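Long-range contacts in cellulose 1,4-beta-cellobiosidase (Thermobifida fusca, PDB 4JJJ), which probably hydrolyses cellulose chains to release cellobiose, using the glycoside hydrolase family 48 catalytic module that makes up this chain: residues 34-39 and 593-598; 463-468 and 494-499; 544-549 and 612-617. The protein carries 1 engineered substitution. All coordinates share one frame; numbering follows the deposited sequence. Where two conformers were deposited one is given.

Overall arrangement
All three contacts are only partly buried, and each lies 20 to 23 Å from the centre of the chain. Contact 2 pairs the open ends of a beta hairpin with backbone and glutamine amide bonds, and reaches the glycan pocket through D498. Contact 3 joins two loops with one antiparallel bridge, a salt bridge and apolar packing. Contacts 2 and 3 each carry a zinc-binding carboxylate. Contact 1 has the smallest interface. It sets a loop against the turn before helix 597-604 through a threonine, an aspartate and a methionine. Contacts 1 and 3 touch, since M37 packs on W549. P544 of contact 3 packs on Q497 of contact 2. Contacts 1 and 2 do not touch.

Contact 1. Residues 34-39 and 593-598; sequences VETMIV and NDPLWP
The first torsions of T36 and D594 set OG1 of the threonine and CG of the aspartate facing each other. In T36, OG1 sits between the backbone N and the carbonyl carbon (chi1 51°). In D594, CG is anti to the backbone N (chi1 -164°). D594 opens a type I beta turn to W597, which leads into helix 597-604. The loop 34-39 between strands 27-30 and 47-49 packs against this turn.

T36 OG1 donates to D594 OD2 at 2.6 Å. It comes from above the carboxylate plane, 36° out of it. The other oxygen works within the turn. L596 N donates to D594 OD1 at 2.8 Å, on the lone pair that faces away from OD2. This is the bond of an Asx turn, a capping bond in the turn that leads into the helix. One carboxylate therefore holds both the turn and the loop, and these bonds probably limit its rotation. The turn also has the backbone bond W597 N to D594 O.

M37 was modelled in two conformers. In the one described, its extended chain crosses L596 at about a right angle, with SD 3.9 Å from L596 CB. Its CE reaches the edge of the W597 ring, 3.9 Å from CE3. W549 also touches M37.

On the loop side, T36 packs on H46, a zinc ligand, and a zinc ion lies about 4 Å from the T36 side chain. Water 1 adds a second link between the segments: it accepts from M37 N at 3.0 Å and donates to D594 OD1 at 2.7 Å.

Contact 2. Residues 463-468 and 494-499; sequences FQVPSD and SYSQDV. With ZN (zinc ion), chain B; BGC (beta-D-glucopyranose), chain C; GLC (alpha-D-glucopyranose), chain D.
V465 and S496 are a hydrogen-bonded pair at the open end of the antiparallel beta hairpin of strands 465-473 and 488-496. V465 N donates to S496 O at 2.9 Å, and S496 N to V465 O at 2.8 Å. P466 and Y495 follow as a non-hydrogen-bonded pair. S467 N donates to S494 O at 2.9 Å. D468 N donates to the same oxygen by a longer bond, and the pairing is loose here. In the conformer described, D468 OD2 binds a zinc ion at 2.0 Å, with waters filling much of its shell.

Before the strand, F463 O takes two amide donors. Q497 NE2, which also donates to Q461 O, reaches it at 3.1 Å, in the carbonyl plane and on a lone pair. Q464 NE2, in the conformer described, comes in tilted 26° from that plane. F463 CG lies between the backbone N and the carbonyl carbon (chi1 80°), and from there the ring lies by Q497. Q497 CG sits over one face, toward the rim, 4.2 Å from the centroid of the F463 ring in a CH-pi contact. The Q497 amide is turned 24° from the ring plane.

S496 OG accepts from D498 N at 2.9 Å, closing an ST turn. D498 OD1 caps the helix after it by accepting from V501 N. This helps to place D498 OD2, 2.7 Å from O6 of the beta-glucose modelled in the glycan pocket. A beta hairpin here runs into a capped helix and delivers a sugar-binding aspartate to the pocket of an (alpha/alpha)6 fold.

Contact 3. Residues 544-549 and 612-617; sequences PEQPSW and APIVER. With ZN (zinc ion), chain Y.
E545 and R617 form a salt bridge, with OE2 2.9 Å from NH1. NH1 comes from above the carboxylate plane, and the two flat groups stand 74° apart. The first torsion of E545 puts CG between the backbone N and the carbonyl carbon (chi1 77°), and CG touches V615 CG2. E545 OE2 is also bridged to R619. An alanine here would probably leave R617 and R619 without their shared negative mate and open a gap beside V615.

The guanidinium of R617 has P547 CG over one face, 3.6 Å from NH1. The W549 ring meets it tip to tip, with CH2 3.6 Å from NH2. R617 NH2 donates to M37 O.

One antiparallel bridge between E545 and V615 ties the loop after helix 519-533 to the loop between helices 597-604 and 620-637. E545 N donates to V615 O at 2.9 Å, and V615 N to E545 O at 2.8 Å. Q546 NE2 adds a nearly straight bond to A612 O at 2.8 Å. Water 11 accepts from W549 NE1 and donates to P547 O and P613 O.

P544 CB packs on I614 CG2. E616 lies side by side with P544 and binds a zinc ion through OE2 at 1.9 Å. Near a bound glucose, E545 OE2 is thus shared by R617 and R619, two like charges held close together.

Contact 1. Residues 34-39 and 593-598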
loop_
_atom_site.group_PDB
_atom_site.type_symbol
_atom_site.label_atom_id
_atom_site.label_comp_id
_atom_site.label_asym_id
_atom_site.label_seq_id
_atom_site.Cartn_x
_atom_site.Cartn_y
_atom_site.Cartn_z
ATOM N N VAL A 34 -9.892 6.794 -13.285
ATOM C CA VAL A 34 -10.475 6.994 -14.598
ATOM C C VAL A 34 -9.587 7.910 -15.455
ATOM O O VAL A 34 -9.256 7.563 -16.642
ATOM C CB VAL A 34 -11.914 7.555 -14.486
ATOM C CG1 VAL A 34 -12.393 7.994 -15.851
ATOM C CG2 VAL A 34 -12.877 6.562 -13.903
ATOM N N GLU A 35 -9.117 8.973 -14.842
ATOM C CA GLU A 35 -8.257 9.968 -15.459
ATOM C C GLU A 35 -6.851 9.396 -15.554
ATOM O O GLU A 35 -6.401 8.728 -14.634
ATOM C CB GLU A 35 -8.297 11.325 -14.677
ATOM C CG GLU A 35 -9.648 11.969 -14.526
ATOM C CD GLU A 35 -10.533 11.294 -13.460
ATOM O OE1 GLU A 35 -9.982 10.615 -12.550
ATOM O OE2 GLU A 35 -11.770 11.544 -13.597
ATOM N N THR A 36 -6.132 9.695 -16.650
ATOM C CA THR A 36 -4.832 9.170 -16.875
ATOM C C THR A 36 -3.690 9.948 -16.262
ATOM O O THR A 36 -2.702 9.369 -15.894
ATOM C CB THR A 36 -4.604 8.954 -18.359
ATOM O OG1 THR A 36 -4.948 10.173 -19.058
ATOM C CG2 THR A 36 -5.370 7.749 -18.853
ATOM N N MET A 37 -3.824 11.275 -16.178
ATOM C CA MET A 37 -2.683 12.145 -15.687
ATOM C C MET A 37 -2.781 12.343 -14.186
ATOM O O MET A 37 -3.501 13.248 -13.705
ATOM C CB MET A 37 -2.571 13.455 -16.432
ATOM C CG MET A 37 -1.325 14.289 -16.027
ATOM S SD MET A 37 -0.914 15.588 -17.207
ATOM C CE MET A 37 0.479 16.305 -16.390
ATOM N N ILE A 38 -2.009 11.525 -13.479
ATOM C CA ILE A 38 -2.037 11.497 -12.056
ATOM C C ILE A 38 -0.732 10.887 -11.594
ATOM O O ILE A 38 -0.317 9.837 -12.079
ATOM C CB ILE A 38 -3.290 10.695 -11.516
ATOM C CG1 ILE A 38 -3.316 10.697 -9.965
ATOM C CG2 ILE A 38 -3.362 9.312 -12.077
ATOM C CD1 ILE A 38 -4.692 10.326 -9.472
ATOM N N VAL A 39 -0.063 11.565 -10.650
ATOM C CA VAL A 39 1.256 11.172 -10.220
ATOM C C VAL A 39 1.340 11.326 -8.677
ATOM O O VAL A 39 1.319 12.442 -8.122
ATOM C CB VAL A 39 2.382 12.030 -10.886
ATOM C CG1 VAL A 39 3.734 11.600 -10.432
ATOM C CG2 VAL A 39 2.177 11.967 -12.445
ATOM N N ASN A 593 0.795 13.639 -24.906
ATOM C CA ASN A 593 -0.466 13.415 -25.618
ATOM C C ASN A 593 -1.674 13.356 -24.720
ATOM O O ASN A 593 -2.781 13.176 -25.182
ATOM C CB ASN A 593 -0.343 12.137 -26.447
ATOM C CG ASN A 593 0.928 12.194 -27.320
ATOM O OD1 ASN A 593 1.178 13.241 -27.970
ATOM N ND2 ASN A 593 1.848 11.222 -27.142
ATOM N N ASP A 594 -1.475 13.499 -23.408
ATOM C CA ASP A 594 -2.568 13.396 -22.453
ATOM C C ASP A 594 -3.526 14.547 -22.578
ATOM O O ASP A 594 -3.134 15.697 -22.781
ATOM C CB ASP A 594 -2.014 13.377 -21.031
ATOM C CG ASP A 594 -3.047 12.890 -20.007
ATOM O OD1 ASP A 594 -3.875 13.741 -19.620
ATOM O OD2 ASP A 594 -2.878 11.701 -19.571
ATOM N N PRO A 595 -4.834 14.320 -22.414
ATOM C CA PRO A 595 -5.707 15.484 -22.496
ATOM C C PRO A 595 -5.475 16.588 -21.499
ATOM O O PRO A 595 -5.831 17.722 -21.778
ATOM C CB PRO A 595 -7.091 14.905 -22.398
ATOM C CG PRO A 595 -6.916 13.592 -21.774
ATOM C CD PRO A 595 -5.545 13.073 -22.173
ATOM N N LEU A 596 -4.861 16.258 -20.326
ATOM C CA LEU A 596 -4.605 17.338 -19.338
ATOM C C LEU A 596 -3.320 18.090 -19.634
ATOM O O LEU A 596 -3.032 19.096 -18.995
ATOM C CB LEU A 596 -4.599 16.660 -17.953
ATOM C CG LEU A 596 -4.530 17.640 -16.780
ATOM C CD1 LEU A 596 -5.826 18.350 -16.634
ATOM C CD2 LEU A 596 -4.303 16.855 -15.491
ATOM N N TRP A 597 -2.487 17.534 -20.480
ATOM C CA TRP A 597 -1.146 18.050 -20.676
ATOM C C TRP A 597 -1.145 19.546 -21.050
ATOM O O TRP A 597 -0.400 20.352 -20.444
ATOM C CB TRP A 597 -0.281 17.232 -21.612
ATOM C CG TRP A 597 1.008 17.849 -21.841
ATOM C CD1 TRP A 597 1.381 18.494 -22.974
ATOM C CD2 TRP A 597 2.094 17.978 -20.948
ATOM N NE1 TRP A 597 2.650 18.958 -22.884
ATOM C CE2 TRP A 597 3.096 18.726 -21.621
ATOM C CE3 TRP A 597 2.331 17.575 -19.632
ATOM C CZ2 TRP A 597 4.310 19.098 -21.057
ATOM C CZ3 TRP A 597 3.580 17.948 -19.049
ATOM C CH2 TRP A 597 4.516 18.699 -19.750
ATOM N N PRO A 598 -1.980 19.946 -22.037
ATOM C CA PRO A 598 -1.873 21.362 -22.373
ATOM C C PRO A 598 -2.104 22.331 -21.214
ATOM O O PRO A 598 -1.473 23.373 -21.098
ATOM C CB PRO A 598 -2.921 21.541 -23.491
ATOM C CG PRO A 598 -2.995 20.205 -24.124
ATOM C CD PRO A 598 -2.931 19.262 -22.917
HETATM O O HOH W 1 -5.718 12.994 -17.760
#

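Contact 2. Residues 463-468 and 494-499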
loop_
_atom_site.group_PDB
_atom_site.type_symbol
_atom_site.label_atom_id
_atom_site.label_comp_id
_atom_site.label_asym_id
_atom_site.label_seq_id
_atom_site.Cartn_x
_atom_site.Cartn_y
_atom_site.Cartn_z
ATOM N N PHE A 463 -17.598 21.203 2.876
ATOM C CA PHE A 463 -17.033 20.452 3.988
ATOM C C PHE A 463 -15.513 20.395 3.861
ATOM O O PHE A 463 -14.979 20.578 2.765
ATOM C CB PHE A 463 -17.580 18.991 3.924
ATOM C CG PHE A 463 -16.900 18.076 2.932
ATOM C CD1 PHE A 463 -15.855 17.269 3.298
ATOM C CD2 PHE A 463 -17.301 18.091 1.577
ATOM C CE1 PHE A 463 -15.311 16.468 2.395
ATOM C CE2 PHE A 463 -16.706 17.224 0.654
ATOM C CZ PHE A 463 -15.694 16.445 1.086
ATOM N N GLN A 464 -14.857 20.042 4.957
ATOM C CA GLN A 464 -13.394 19.914 4.926
ATOM C C GLN A 464 -12.966 18.819 5.901
ATOM O O GLN A 464 -13.483 18.740 7.018
ATOM C CB GLN A 464 -12.726 21.240 5.402
ATOM C CG GLN A 464 -13.030 22.491 4.553
ATOM C CD GLN A 464 -12.025 22.555 3.464
ATOM O OE1 GLN A 464 -10.900 23.038 3.672
ATOM N NE2 GLN A 464 -12.278 21.865 2.414
ATOM N N VAL A 465 -11.986 18.017 5.492
ATOM C CA VAL A 465 -11.372 17.034 6.355
ATOM C C VAL A 465 -9.868 17.279 6.380
ATOM O O VAL A 465 -9.315 17.938 5.444
ATOM C CB VAL A 465 -11.655 15.581 5.837
ATOM C CG1 VAL A 465 -13.190 15.350 5.834
ATOM C CG2 VAL A 465 -11.101 15.359 4.442
ATOM N N PRO A 466 -9.178 16.768 7.396
ATOM C CA PRO A 466 -7.702 16.911 7.410
ATOM C C PRO A 466 -7.007 16.315 6.216
ATOM O O PRO A 466 -7.409 15.303 5.697
ATOM C CB PRO A 466 -7.292 16.280 8.740
ATOM C CG PRO A 466 -8.578 16.323 9.551
ATOM C CD PRO A 466 -9.680 16.115 8.587
ATOM N N SER A 467 -5.906 16.927 5.789
ATOM C CA SER A 467 -5.115 16.491 4.693
ATOM C C SER A 467 -3.650 16.300 5.082
ATOM O O SER A 467 -3.161 15.163 5.183
ATOM C CB SER A 467 -5.261 17.453 3.489
ATOM O OG SER A 467 -4.321 17.048 2.486
ATOM N N ASP A 468 -2.943 17.369 5.421
ATOM C CA ASP A 468 -1.509 17.268 5.727
ATOM C C ASP A 468 -1.272 17.435 7.197
ATOM O O ASP A 468 -1.850 18.346 7.843
ATOM C CB ASP A 468 -0.731 18.344 4.934
ATOM C CG ASP A 468 0.754 18.141 4.930
ATOM O OD1 ASP A 468 1.263 16.989 4.766
ATOM O OD2 ASP A 468 1.431 19.213 4.997
ATOM N N SER A 494 -3.091 21.354 6.702
ATOM C CA SER A 494 -3.938 21.603 5.511
ATOM C C SER A 494 -5.135 20.703 5.588
ATOM O O SER A 494 -5.108 19.679 6.321
ATOM C CB SER A 494 -3.221 21.406 4.250
ATOM O OG SER A 494 -3.040 20.102 3.878
ATOM N N TYR A 495 -6.149 21.114 4.868
ATOM C CA TYR A 495 -7.461 20.459 4.760
ATOM C C TYR A 495 -7.799 20.248 3.308
ATOM O O TYR A 495 -7.208 20.843 2.442
ATOM C CB TYR A 495 -8.567 21.280 5.487
ATOM C CG TYR A 495 -8.258 21.473 6.942
ATOM C CD1 TYR A 495 -8.807 20.650 7.926
ATOM C CD2 TYR A 495 -7.370 22.506 7.375
ATOM C CE1 TYR A 495 -8.508 20.834 9.270
ATOM C CE2 TYR A 495 -7.063 22.669 8.735
ATOM C CZ TYR A 495 -7.674 21.807 9.664
ATOM O OH TYR A 495 -7.416 21.933 11.015
ATOM N N SER A 496 -8.724 19.326 3.029
ATOM C CA SER A 496 -9.153 19.011 1.657
ATOM C C SER A 496 -10.622 18.592 1.654
ATOM O O SER A 496 -11.261 18.490 2.683
ATOM C CB SER A 496 -8.304 17.880 1.118
ATOM O OG SER A 496 -8.844 16.698 1.539
ATOM N N GLN A 497 -11.077 18.288 0.443
ATOM C CA GLN A 497 -12.322 17.581 0.208
ATOM C C GLN A 497 -12.099 16.141 -0.400
ATOM O O GLN A 497 -12.888 15.636 -1.187
ATOM C CB GLN A 497 -13.211 18.415 -0.732
ATOM C CG GLN A 497 -13.663 19.721 -0.078
ATOM C CD GLN A 497 -14.783 20.342 -0.853
ATOM O OE1 GLN A 497 -14.705 20.451 -2.076
ATOM N NE2 GLN A 497 -15.813 20.793 -0.166
ATOM N N ASP A 498 -10.980 15.551 -0.042
ATOM C CA ASP A 498 -10.608 14.249 -0.603
ATOM C C ASP A 498 -11.717 13.261 -0.246
ATOM O O ASP A 498 -11.912 12.976 0.891
ATOM C CB ASP A 498 -9.255 13.859 -0.061
ATOM C CG ASP A 498 -8.759 12.594 -0.566
ATOM O OD1 ASP A 498 -9.523 11.611 -0.655
ATOM O OD2 ASP A 498 -7.507 12.466 -0.798
ATOM N N VAL A 499 -12.323 12.725 -1.284
ATOM C CA VAL A 499 -13.575 11.959 -1.050
ATOM C C VAL A 499 -13.243 10.575 -0.459
ATOM O O VAL A 499 -14.087 9.996 0.223
ATOM C CB VAL A 499 -14.488 11.873 -2.269
ATOM C CG1 VAL A 499 -14.905 13.307 -2.676
ATOM C CG2 VAL A 499 -13.821 11.135 -3.430
HETATM ZN ZN ZN B . 3.436 19.248 5.054
HETATM C C2 BGC C . -2.171 12.545 -0.977
HETATM C C3 BGC C . -1.790 11.258 -1.700
HETATM C C4 BGC C . -3.051 10.461 -2.093
HETATM C C5 BGC C . -4.176 11.287 -2.747
HETATM C C6 BGC C . -5.515 10.549 -2.811
HETATM C C1 BGC C . -3.241 13.297 -1.731
HETATM O O1 BGC C . -3.583 14.465 -0.915
HETATM O O2 BGC C . -0.914 13.295 -0.883
HETATM O O3 BGC C . -0.935 10.449 -0.886
HETATM O O4 BGC C . -2.749 9.393 -2.994
HETATM O O5 BGC C . -4.407 12.478 -1.994
HETATM O O6 BGC C . -6.057 10.285 -1.542
HETATM C C1 GLC D . -3.426 13.378 -2.146
HETATM C C2 GLC D . -2.291 12.761 -1.433
HETATM C C3 GLC D . -1.886 11.425 -2.110
HETATM C C4 GLC D . -3.088 10.478 -2.200
HETATM C C5 GLC D . -4.217 11.269 -2.867
HETATM C C6 GLC D . -5.537 10.562 -2.963
HETATM O O1 GLC D . -2.896 13.607 -3.391
HETATM O O2 GLC D . -1.095 13.642 -1.590
HETATM O O3 GLC D . -0.775 10.830 -1.460
HETATM O O4 GLC D . -2.766 9.367 -3.063
HETATM O O5 GLC D . -4.496 12.457 -2.122
HETATM O O6 GLC D . -6.005 10.329 -1.681
HETATM O O HOH W 2 -8.766 23.848 2.279
HETATM O O HOH W 3 -7.646 14.745 2.928
HETATM O O HOH W 4 -2.929 19.615 1.421
HETATM O O HOH W 5 3.857 17.097 4.135
HETATM O O HOH W 6 3.073 18.921 4.780
HETATM O O HOH W 7 3.925 18.398 3.296
HETATM O O HOH W 8 3.196 18.491 6.930
HETATM O O HOH W 9 3.803 21.459 5.442
#

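Contact 3. Residues 544-549 and 612-617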
loop_
_atom_site.group_PDB
_atom_site.type_symbol
_atom_site.label_atom_id
_atom_site.label_comp_id
_atom_site.label_asym_id
_atom_site.label_seq_id
_atom_site.Cartn_x
_atom_site.Cartn_y
_atom_site.Cartn_z
ATOM N N PRO A 544 -13.278 19.260 -6.298
ATOM C CA PRO A 544 -12.060 19.852 -6.849
ATOM C C PRO A 544 -10.767 19.654 -6.109
ATOM O O PRO A 544 -10.702 19.734 -4.901
ATOM C CB PRO A 544 -12.386 21.406 -6.821
ATOM C CG PRO A 544 -13.870 21.477 -6.524
ATOM C CD PRO A 544 -14.240 20.249 -5.796
ATOM N N GLU A 545 -9.705 19.351 -6.872
ATOM C CA GLU A 545 -8.343 19.331 -6.310
ATOM C C GLU A 545 -7.409 20.029 -7.316
ATOM O O GLU A 545 -7.717 20.106 -8.515
ATOM C CB GLU A 545 -7.918 17.949 -5.881
ATOM C CG GLU A 545 -7.537 17.059 -6.913
ATOM C CD GLU A 545 -7.076 15.663 -6.466
ATOM O OE1 GLU A 545 -8.060 14.974 -6.223
ATOM O OE2 GLU A 545 -5.874 15.246 -6.458
ATOM N N GLN A 546 -6.290 20.490 -6.801
ATOM C CA GLN A 546 -5.341 21.263 -7.618
ATOM C C GLN A 546 -3.909 20.778 -7.362
ATOM O O GLN A 546 -3.182 21.354 -6.533
ATOM C CB GLN A 546 -5.545 22.746 -7.366
ATOM C CG GLN A 546 -4.712 23.615 -8.274
ATOM C CD GLN A 546 -4.943 25.100 -7.984
ATOM O OE1 GLN A 546 -4.870 25.503 -6.811
ATOM N NE2 GLN A 546 -5.208 25.918 -9.021
ATOM N N PRO A 547 -3.522 19.715 -8.083
ATOM C CA PRO A 547 -2.220 19.087 -7.865
ATOM C C PRO A 547 -1.072 19.988 -8.354
ATOM O O PRO A 547 -1.259 20.977 -9.071
ATOM C CB PRO A 547 -2.259 17.778 -8.688
ATOM C CG PRO A 547 -3.493 17.834 -9.400
ATOM C CD PRO A 547 -4.391 18.918 -8.966
ATOM N N SER A 548 0.143 19.756 -7.857
ATOM C CA SER A 548 1.315 20.481 -8.385
ATOM C C SER A 548 2.129 19.601 -9.312
ATOM O O SER A 548 2.290 18.432 -9.078
ATOM C CB SER A 548 2.224 21.055 -7.298
ATOM O OG SER A 548 2.801 20.059 -6.518
ATOM N N TRP A 549 2.736 20.248 -10.294
ATOM C CA TRP A 549 3.387 19.611 -11.423
ATOM C C TRP A 549 4.843 20.067 -11.675
ATOM O O TRP A 549 5.411 19.642 -12.664
ATOM C CB TRP A 549 2.583 19.973 -12.690
ATOM C CG TRP A 549 1.188 19.463 -12.624
ATOM C CD1 TRP A 549 0.071 20.217 -12.358
ATOM C CD2 TRP A 549 0.729 18.085 -12.753
ATOM N NE1 TRP A 549 -1.048 19.382 -12.347
ATOM C CE2 TRP A 549 -0.681 18.095 -12.583
ATOM C CE3 TRP A 549 1.363 16.848 -13.006
ATOM C CZ2 TRP A 549 -1.434 16.955 -12.602
ATOM C CZ3 TRP A 549 0.597 15.703 -13.058
ATOM C CH2 TRP A 549 -0.804 15.777 -12.877
ATOM N N ALA A 612 -2.750 26.501 -11.916
ATOM C CA ALA A 612 -2.673 25.080 -12.098
ATOM C C ALA A 612 -4.088 24.503 -12.296
ATOM O O ALA A 612 -5.036 25.024 -11.715
ATOM C CB ALA A 612 -1.978 24.455 -10.903
ATOM N N PRO A 613 -4.217 23.476 -13.149
ATOM C CA PRO A 613 -5.550 22.990 -13.426
ATOM C C PRO A 613 -6.223 22.458 -12.121
ATOM O O PRO A 613 -5.593 21.876 -11.272
ATOM C CB PRO A 613 -5.392 21.860 -14.451
ATOM C CG PRO A 613 -3.969 21.553 -14.477
ATOM C CD PRO A 613 -3.187 22.781 -13.979
ATOM N N ILE A 614 -7.501 22.712 -12.054
ATOM C CA ILE A 614 -8.374 22.161 -10.989
ATOM C C ILE A 614 -9.125 21.038 -11.639
ATOM O O ILE A 614 -9.767 21.168 -12.706
ATOM C CB ILE A 614 -9.339 23.238 -10.444
ATOM C CG1 ILE A 614 -8.517 24.337 -9.867
ATOM C CG2 ILE A 614 -10.279 22.611 -9.353
ATOM C CD1 ILE A 614 -9.293 25.582 -9.461
ATOM N N VAL A 615 -9.013 19.848 -11.021
ATOM C CA VAL A 615 -9.524 18.622 -11.621
ATOM C C VAL A 615 -10.479 17.956 -10.624
ATOM O O VAL A 615 -10.390 18.194 -9.428
ATOM C CB VAL A 615 -8.356 17.676 -11.969
ATOM C CG1 VAL A 615 -7.368 18.285 -12.961
ATOM C CG2 VAL A 615 -7.593 17.220 -10.754
ATOM N N GLU A 616 -11.366 17.108 -11.133
ATOM C CA GLU A 616 -12.289 16.366 -10.300
ATOM C C GLU A 616 -12.006 14.888 -10.612
ATOM O O GLU A 616 -12.474 14.365 -11.657
ATOM C CB GLU A 616 -13.744 16.747 -10.503
ATOM C CG GLU A 616 -14.015 18.180 -10.051
ATOM C CD GLU A 616 -15.381 18.525 -9.649
ATOM O OE1 GLU A 616 -16.211 17.620 -9.533
ATOM O OE2 GLU A 616 -15.536 19.741 -9.319
ATOM N N ARG A 617 -11.179 14.214 -9.776
ATOM C CA ARG A 617 -10.661 12.911 -10.106
ATOM C C ARG A 617 -11.548 11.770 -9.510
ATOM O O ARG A 617 -12.160 11.941 -8.435
ATOM C CB ARG A 617 -9.223 12.747 -9.548
ATOM C CG ARG A 617 -8.219 13.528 -10.382
ATOM C CD ARG A 617 -6.984 13.778 -9.637
ATOM N NE ARG A 617 -5.866 14.105 -10.541
ATOM C CZ ARG A 617 -4.614 14.281 -10.102
ATOM N NH1 ARG A 617 -4.341 14.369 -8.801
ATOM N NH2 ARG A 617 -3.622 14.433 -10.989
HETATM ZN ZN ZN Y . -17.190 19.881 -8.350
HETATM O O HOH W 10 -10.459 15.437 -7.235
HETATM O O HOH W 11 -3.059 21.042 -11.223
HETATM O O HOH W 12 -17.371 18.758 -6.666
HETATM O O HOH W 13 -18.974 19.942 -9.331
HETATM O O HOH W 14 -17.096 21.746 -7.813
#